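Local coordinates for protein peroxidase (PDB 6QZO) that binds heme b and, as a member of the DyP-type family, probably uses peroxide to oxidise its substrates, at residues 70-73 with 74-78; 113-116 with 117-120; 155-158 with 159-163; 238-241 with 242-245. All coordinates share one frame; numbering follows the deposited sequence.

Contact 1 of 4, residues 70-73 with 74-78; sequences VWTV and DIERL
T72 and E76, and one position further on V73 and R77, pair side by side at a spacing of four residues along the last turns of helix 61-78. The backbone evidence for a regular alpha-helix is a run of i to i+4 hydrogen bonds. D74 N donates to V70 O, and I75 N reaches W71 O at 2.7 Å, nearly along the C=O axis. E76 N follows to T72 O at 2.9 Å and R77 N to V73 O at 3.0 Å, the last donor lying in the carbonyl plane.

Two side-chain pairs pack along the helix. V73 CG1, anti to the backbone N (chi1 176°), lies 3.6 Å from R77 CD and also near R77 NE, so the methyl rests against the aliphatic run of the arginine, which is extended from CG to NE. In the other pair T72 CG2 lies 3.7 Å from E76 OE2, a carbon-to-oxygen approach that uses no hydroxyl.

Most polar ends are held by other parts of the chain. W71 NE1 donates to L162 O on helix 152-165, D74 OD1 accepts from L85 N, and E76 OE2 accepts from both H33 NE2 and W370 NE1. T72 OG1 bonds back to L68 O within the helix and outward to V376 N near the C-terminus. I75 meets V101 and V103 of the sheet. The chemistry implies a division of labour: the backbone bonds define the helix, the V73 methyl lies along the aliphatic part of R77, and the polar ends of W71, D74 and E76 reach the neighbouring helix and loops.

Contact 2 of 4, residues 113-116 with 117-120; sequences AGLR and HRAP
L115 and H117 meet just beyond a Schellman motif, where the chain leaves helix 107-113 through G114, with its positive phi, and enters a short 3-10 turn. Two backbone hydrogen bonds of i to i+3 type are the evidence for that turn. R118 N donates to L115 O at 2.8 Å, and A119 N donates to R116 O at 3.0 Å. In each case the donor stands well above the carbonyl plane, 55° out of it for R118 N and 59° for A119 N, consistent with the tight i to i+3 winding.

Van der Waals contacts are few. H117 CG sits between the backbone N and the carbonyl carbon (chi1 59°), which folds the imidazole back over the preceding residues: one ring face covers L115 C, and H117 NE2 comes within 3.7 Å of G114 O and 4.2 Å of L115 CD2. A119 CB lies close to R116 O, and R118 CB packs on L115 O.

Partners outside the turn place it in the fold. L115 and R118 both pack on L380 of helix 378-381, R118 NH2 forms a salt bridge with the C-terminal carboxylate of G383, and R118 O accepts from W224 NE1. The surface turn is thereby joined to the chain's end. Within the 117-120 segment, the R118 guanidinium carbon CZ lies in the plane of the H117 ring at its edge, while H117 CE1 stands 3.7 Å above the guanidinium plane, offset toward its rim.

Contact 3 of 4, residues 155-158 with 159-163; sequences LAHA and VRVLT
V159 O is gripped by two donors of T163, the hydroxyl OG1 at 2.6 Å and the amide N at 3.0 Å, which arrive from opposite faces of its carbonyl plane. Across the two segments the main-chain bonds of helix 152-165 run from V159 N to L155 O, R160 N to A156 O, V161 N to H157 O and L162 N to A158 O. The first and last are the straightest, each with an N-H...O angle of 169°.

Among side chains the defining contact is a CH-pi interaction between H157 and V161. Methyl CG2 of V161 stands over one face of the imidazole, 3.8 Å from its centroid and 25° off the normal, with NE2 the nearest ring atom at 3.5 Å. CG of H157 is anti to the backbone N (chi1 -175°), which leans the outward-pointing ring toward the next turn, where V161 CG2 meets its face. L162 CG rests 3.2 Å from A158 O.

H157 NE2 also hydrogen-bonds to D87 OD2, and replacing H157 with an alanine would probably cost D87 this bond and remove the ring from beside V161 CG2. R160 NH2 forms salt bridges with D241 and D244 of the second subunit, and its NH1 a hydrogen bond with S322 there. The chemistry implies a helix buried on both sides: apolar residues toward its own sheet and helix 61-78, and the charge of R160 paired across the subunit interface.

Contact 4 of 4, residues 238-241 with 242-245; sequences MNLD and TWDE
N239 is the N-cap of helix 240-243, the short helix that follows strand 229-238, and T242, three residues on, meets it; N239 is also the centre of an inverse gamma turn. The tight part of the contact is here. The two side chains cross at about a right angle, T242 OG1 lying 3.0 Å from N239 CG. N239 O takes two donors: W243 N at 3.0 Å, in the carbonyl plane, and T242 OG1 at 3.2 Å, from above that plane. The capping bond proper, T242 N to N239 OD1, is weak at 3.4 Å. OG1 reaches the carbonyl because it sits between the backbone N and the carbonyl carbon (chi1 53°). A valine in place of T242 would probably leave N239 O with W243 N alone of these two donors and take away the hydroxyl that lies against the N239 amide.

A lighter but still buried contact follows: L240 CD2 approaches W243 CD1 obliquely at 4.1 Å, while W243 NE1 donates to M197 O and its ring makes a cation-pi contact with R251. The W243 side chain is about 7 Å from the heme, which M238 touches directly. The loose, solvent side belongs to the exposed D241 and E245, where D241 O is 4.1 Å from E245 N.

R160 of the second subunit bridges to both D241 and D244, K164 there to D244, and R251 of the same chain to D244 OD1, which probably offsets repulsion between the carboxylates. Within the turn, D244 N donates to L240 O at 3.0 Å with an N-H...O angle of 137°.

The contacts follow one another along the chain in the order 1, 2, 3, 4. The first three belong to the N-terminal half of the DyP-type peroxidase and contact 4 to the C-terminal half. Contacts 1 and 3 are neighbours, centres 11 Å apart, because helices 61-78 and 152-165 pack together and both rest on strand 143-149. Contact 2 lies in the loop after helix 107-113, its centre 25 Å from that of contact 1. Contact 4, at the end of strand 229-238 of the second four-stranded sheet, is 34 Å from contact 3, centre to centre, within one chain. Across the dimer, however, R160 of contact 3 meets D241 and D244 of contact 4, joining helix 152-165 of one subunit to the helix 240-243 turn of the other.

Contact 1 of 4, residues 70-73 with 74-78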
# COMPACT_ATOMS: atom_id res chain seq x y z
N VAL A 70 7.70 20.70 17.05
CA VAL A 70 6.54 19.80 17.31
C VAL A 70 6.80 18.44 16.63
O VAL A 70 6.50 17.41 17.24
CB VAL A 70 5.18 20.41 16.92
CG1 VAL A 70 4.85 21.63 17.77
CG2 VAL A 70 5.09 20.75 15.45
N TRP A 71 7.39 18.45 15.44
CA TRP A 71 7.72 17.20 14.70
C TRP A 71 8.77 16.39 15.46
O TRP A 71 8.65 15.16 15.51
CB TRP A 71 8.19 17.51 13.28
CG TRP A 71 7.08 17.65 12.29
CD1 TRP A 71 5.76 17.33 12.45
CD2 TRP A 71 7.22 18.13 10.94
NE1 TRP A 71 5.08 17.60 11.30
CE2 TRP A 71 5.94 18.09 10.35
CE3 TRP A 71 8.29 18.62 10.19
CZ2 TRP A 71 5.71 18.49 9.04
CZ3 TRP A 71 8.05 19.03 8.89
CH2 TRP A 71 6.78 18.97 8.34
N THR A 72 9.76 17.07 16.04
CA THR A 72 10.83 16.40 16.83
C THR A 72 10.19 15.61 17.97
O THR A 72 10.52 14.44 18.15
CB THR A 72 11.87 17.40 17.33
OG1 THR A 72 12.46 17.99 16.16
CG2 THR A 72 12.92 16.74 18.19
N VAL A 73 9.26 16.23 18.69
CA VAL A 73 8.50 15.54 19.79
C VAL A 73 7.83 14.28 19.21
O VAL A 73 8.05 13.19 19.78
CB VAL A 73 7.48 16.48 20.44
CG1 VAL A 73 6.65 15.75 21.47
CG2 VAL A 73 8.17 17.69 21.07
N ASP A 74 7.08 14.43 18.11
CA ASP A 74 6.27 13.35 17.50
C ASP A 74 7.21 12.23 17.01
O ASP A 74 6.88 11.06 17.21
CB ASP A 74 5.38 13.87 16.37
CG ASP A 74 4.15 14.62 16.88
OD1 ASP A 74 3.82 14.47 18.07
OD2 ASP A 74 3.52 15.35 16.06
N ILE A 75 8.33 12.59 16.39
CA ILE A 75 9.32 11.59 15.90
C ILE A 75 9.87 10.82 17.11
O ILE A 75 9.94 9.58 17.04
CB ILE A 75 10.45 12.26 15.09
CG1 ILE A 75 9.92 12.89 13.81
CG2 ILE A 75 11.55 11.25 14.79
CD1 ILE A 75 10.92 13.79 13.13
N GLU A 76 10.26 11.52 18.17
CA GLU A 76 10.90 10.87 19.35
C GLU A 76 9.90 9.91 20.00
O GLU A 76 10.33 8.84 20.49
CB GLU A 76 11.41 11.93 20.34
CG GLU A 76 12.65 12.66 19.87
CD GLU A 76 13.24 13.68 20.83
OE1 GLU A 76 12.67 13.87 21.90
OE2 GLU A 76 14.32 14.20 20.55
N ARG A 77 8.62 10.27 20.00
CA ARG A 77 7.52 9.46 20.60
C ARG A 77 7.14 8.29 19.69
O ARG A 77 7.20 7.14 20.15
CB ARG A 77 6.30 10.33 20.86
CG ARG A 77 6.37 11.06 22.19
CD ARG A 77 5.59 12.35 22.22
NE ARG A 77 5.72 12.90 23.56
CZ ARG A 77 5.06 12.43 24.61
NH1 ARG A 77 4.18 11.46 24.49
NH2 ARG A 77 5.25 12.98 25.79
N LEU A 78 6.72 8.57 18.46
CA LEU A 78 6.16 7.53 17.54
C LEU A 78 7.21 6.42 17.33
O LEU A 78 6.84 5.24 17.42
CB LEU A 78 5.72 8.17 16.22
CG LEU A 78 4.52 9.12 16.31
CD1 LEU A 78 4.37 9.93 15.03
CD2 LEU A 78 3.23 8.36 16.59

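Contact 2 of 4, residues 113-116 with 117-120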
# COMPACT_ATOMS: atom_id res chain seq x y z
N ALA A 113 12.17 30.98 5.92
CA ALA A 113 12.86 31.25 7.21
C ALA A 113 13.81 32.45 7.10
O ALA A 113 14.33 32.86 8.16
CB ALA A 113 13.64 30.03 7.67
N GLY A 114 14.05 32.99 5.89
CA GLY A 114 14.98 34.11 5.69
C GLY A 114 16.42 33.65 5.77
O GLY A 114 17.23 34.35 6.39
N LEU A 115 16.73 32.50 5.15
CA LEU A 115 18.03 31.80 5.29
C LEU A 115 18.55 31.37 3.92
O LEU A 115 19.30 30.35 3.87
CB LEU A 115 17.83 30.59 6.21
CG LEU A 115 17.46 30.88 7.66
CD1 LEU A 115 17.14 29.60 8.41
CD2 LEU A 115 18.58 31.64 8.35
N ARG A 116 18.18 32.09 2.85
CA ARG A 116 18.64 31.74 1.47
C ARG A 116 20.17 31.66 1.45
O ARG A 116 20.72 30.79 0.77
CB ARG A 116 18.21 32.79 0.43
CG ARG A 116 16.72 33.01 0.28
CD ARG A 116 16.39 33.87 -0.93
NE ARG A 116 15.70 33.02 -1.89
CZ ARG A 116 16.26 32.47 -2.97
NH1 ARG A 116 17.50 32.76 -3.34
NH2 ARG A 116 15.54 31.66 -3.74
N HIS A 117 20.83 32.56 2.18
CA HIS A 117 22.31 32.68 2.30
C HIS A 117 22.91 31.41 2.94
O HIS A 117 24.14 31.24 2.84
CB HIS A 117 22.67 33.98 3.05
CG HIS A 117 22.10 34.07 4.42
ND1 HIS A 117 22.77 33.59 5.53
CD2 HIS A 117 20.93 34.59 4.88
CE1 HIS A 117 22.03 33.78 6.61
NE2 HIS A 117 20.89 34.39 6.24
N ARG A 118 22.10 30.54 3.55
CA ARG A 118 22.58 29.27 4.17
C ARG A 118 22.33 28.08 3.23
O ARG A 118 22.75 26.97 3.58
CB ARG A 118 21.94 29.05 5.54
CG ARG A 118 22.29 30.13 6.55
CD ARG A 118 23.69 30.00 7.12
NE ARG A 118 23.77 30.64 8.43
CZ ARG A 118 24.51 31.71 8.74
NH1 ARG A 118 25.28 32.28 7.82
NH2 ARG A 118 24.47 32.20 9.97
N ALA A 119 21.70 28.30 2.08
CA ALA A 119 21.41 27.25 1.07
C ALA A 119 22.73 26.75 0.49
O ALA A 119 23.53 27.54 0.01
CB ALA A 119 20.53 27.79 -0.03
N PRO A 120 23.02 25.43 0.51
CA PRO A 120 24.12 24.90 -0.29
C PRO A 120 23.87 25.12 -1.79
O PRO A 120 22.72 25.26 -2.18
CB PRO A 120 24.16 23.40 0.06
CG PRO A 120 22.77 23.11 0.63
CD PRO A 120 22.31 24.39 1.29

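Contact 3 of 4, residues 155-158 with 159-163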
# COMPACT_ATOMS: atom_id res chain seq x y z
N LEU A 155 2.60 3.09 9.84
CA LEU A 155 3.00 4.13 8.86
C LEU A 155 1.84 5.11 8.66
O LEU A 155 2.07 6.34 8.69
CB LEU A 155 3.39 3.43 7.56
CG LEU A 155 4.01 4.32 6.49
CD1 LEU A 155 5.28 4.89 7.00
CD2 LEU A 155 4.28 3.54 5.21
N ALA A 156 0.63 4.57 8.44
CA ALA A 156 -0.60 5.36 8.25
C ALA A 156 -0.79 6.28 9.46
O ALA A 156 -1.09 7.47 9.28
CB ALA A 156 -1.79 4.45 8.07
N HIS A 157 -0.61 5.74 10.66
CA HIS A 157 -0.77 6.52 11.91
C HIS A 157 0.27 7.64 11.97
O HIS A 157 -0.14 8.80 12.15
CB HIS A 157 -0.64 5.65 13.15
CG HIS A 157 -0.93 6.44 14.38
ND1 HIS A 157 -2.13 7.09 14.54
CD2 HIS A 157 -0.20 6.70 15.47
CE1 HIS A 157 -2.12 7.71 15.70
NE2 HIS A 157 -0.95 7.49 16.29
N ALA A 158 1.55 7.30 11.84
CA ALA A 158 2.66 8.27 11.88
C ALA A 158 2.37 9.43 10.92
O ALA A 158 2.46 10.60 11.34
CB ALA A 158 3.95 7.59 11.52
N VAL A 159 2.03 9.10 9.67
CA VAL A 159 1.73 10.10 8.61
C VAL A 159 0.57 10.98 9.07
O VAL A 159 0.64 12.22 8.88
CB VAL A 159 1.43 9.39 7.27
CG1 VAL A 159 0.74 10.30 6.26
CG2 VAL A 159 2.69 8.78 6.67
N ARG A 160 -0.49 10.39 9.63
CA ARG A 160 -1.68 11.15 10.11
C ARG A 160 -1.23 12.13 11.21
O ARG A 160 -1.63 13.31 11.16
CB ARG A 160 -2.76 10.16 10.59
CG ARG A 160 -3.96 10.80 11.28
CD ARG A 160 -4.86 11.54 10.33
NE ARG A 160 -6.01 12.18 10.97
CZ ARG A 160 -6.79 13.10 10.38
NH1 ARG A 160 -6.55 13.47 9.14
NH2 ARG A 160 -7.77 13.68 11.05
N VAL A 161 -0.43 11.67 12.16
CA VAL A 161 0.01 12.50 13.33
C VAL A 161 0.88 13.65 12.82
O VAL A 161 0.60 14.81 13.19
CB VAL A 161 0.71 11.66 14.40
CG1 VAL A 161 1.43 12.52 15.42
CG2 VAL A 161 -0.28 10.71 15.09
N LEU A 162 1.89 13.35 12.00
CA LEU A 162 2.86 14.37 11.54
C LEU A 162 2.13 15.41 10.67
O LEU A 162 2.45 16.61 10.79
CB LEU A 162 4.00 13.70 10.76
CG LEU A 162 4.86 12.77 11.61
CD1 LEU A 162 5.69 11.85 10.73
CD2 LEU A 162 5.75 13.56 12.56
N THR A 163 1.18 14.96 9.84
CA THR A 163 0.42 15.83 8.91
C THR A 163 -0.45 16.79 9.73
O THR A 163 -0.41 18.00 9.45
CB THR A 163 -0.41 15.00 7.93
OG1 THR A 163 0.49 14.16 7.21
CG2 THR A 163 -1.20 15.83 6.95

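Contact 4 of 4, residues 238-241 with 242-245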
# COMPACT_ATOMS: atom_id res chain seq x y z
N MET A 238 7.36 2.81 -14.99
CA MET A 238 7.76 1.65 -15.84
C MET A 238 6.64 1.40 -16.85
O MET A 238 5.48 1.29 -16.46
CB MET A 238 7.98 0.40 -14.99
CG MET A 238 9.13 0.51 -14.05
SD MET A 238 9.03 -0.77 -12.77
CE MET A 238 10.73 -0.73 -12.18
N ASN A 239 7.00 1.39 -18.13
CA ASN A 239 6.05 0.99 -19.20
C ASN A 239 6.06 -0.53 -19.24
O ASN A 239 6.79 -1.09 -20.07
CB ASN A 239 6.39 1.66 -20.52
CG ASN A 239 5.22 1.61 -21.48
OD1 ASN A 239 4.32 0.79 -21.30
ND2 ASN A 239 5.22 2.46 -22.49
N LEU A 240 5.35 -1.19 -18.33
CA LEU A 240 5.34 -2.68 -18.26
C LEU A 240 4.68 -3.26 -19.52
O LEU A 240 5.11 -4.35 -19.93
CB LEU A 240 4.66 -3.13 -16.97
CG LEU A 240 5.40 -2.74 -15.70
CD1 LEU A 240 4.70 -3.26 -14.45
CD2 LEU A 240 6.84 -3.23 -15.73
N ASP A 241 3.75 -2.54 -20.15
CA ASP A 241 3.06 -3.02 -21.39
C ASP A 241 4.08 -3.20 -22.52
O ASP A 241 4.03 -4.27 -23.14
CB ASP A 241 1.92 -2.09 -21.81
CG ASP A 241 0.75 -2.06 -20.85
OD1 ASP A 241 0.60 -3.01 -20.05
OD2 ASP A 241 -0.01 -1.08 -20.91
N THR A 242 4.98 -2.24 -22.77
CA THR A 242 6.04 -2.35 -23.82
C THR A 242 7.19 -3.24 -23.32
O THR A 242 7.76 -3.99 -24.16
CB THR A 242 6.53 -0.97 -24.29
OG1 THR A 242 6.93 -0.21 -23.15
CG2 THR A 242 5.48 -0.22 -25.09
N TRP A 243 7.52 -3.22 -22.03
CA TRP A 243 8.53 -4.11 -21.42
C TRP A 243 8.18 -5.58 -21.70
O TRP A 243 9.10 -6.41 -21.88
CB TRP A 243 8.62 -3.82 -19.91
CG TRP A 243 9.65 -4.58 -19.13
CD1 TRP A 243 9.40 -5.41 -18.08
CD2 TRP A 243 11.09 -4.49 -19.23
NE1 TRP A 243 10.57 -5.86 -17.54
CE2 TRP A 243 11.62 -5.32 -18.23
CE3 TRP A 243 11.97 -3.81 -20.07
CZ2 TRP A 243 12.99 -5.52 -18.07
CZ3 TRP A 243 13.32 -4.00 -19.92
CH2 TRP A 243 13.83 -4.84 -18.92
N ASP A 244 6.89 -5.90 -21.73
CA ASP A 244 6.36 -7.27 -21.97
C ASP A 244 6.67 -7.75 -23.40
O ASP A 244 6.66 -8.97 -23.61
CB ASP A 244 4.86 -7.33 -21.67
CG ASP A 244 4.57 -7.38 -20.19
OD1 ASP A 244 5.55 -7.40 -19.40
OD2 ASP A 244 3.36 -7.38 -19.85
N GLU A 245 6.95 -6.83 -24.33
CA GLU A 245 7.28 -7.14 -25.75
C GLU A 245 8.72 -7.65 -25.87
O GLU A 245 9.09 -8.08 -26.99
CB GLU A 245 7.08 -5.90 -26.63
CG GLU A 245 5.64 -5.42 -26.70
CD GLU A 245 5.45 -4.09 -27.42
OE1 GLU A 245 6.43 -3.31 -27.52
OE2 GLU A 245 4.34 -3.87 -27.94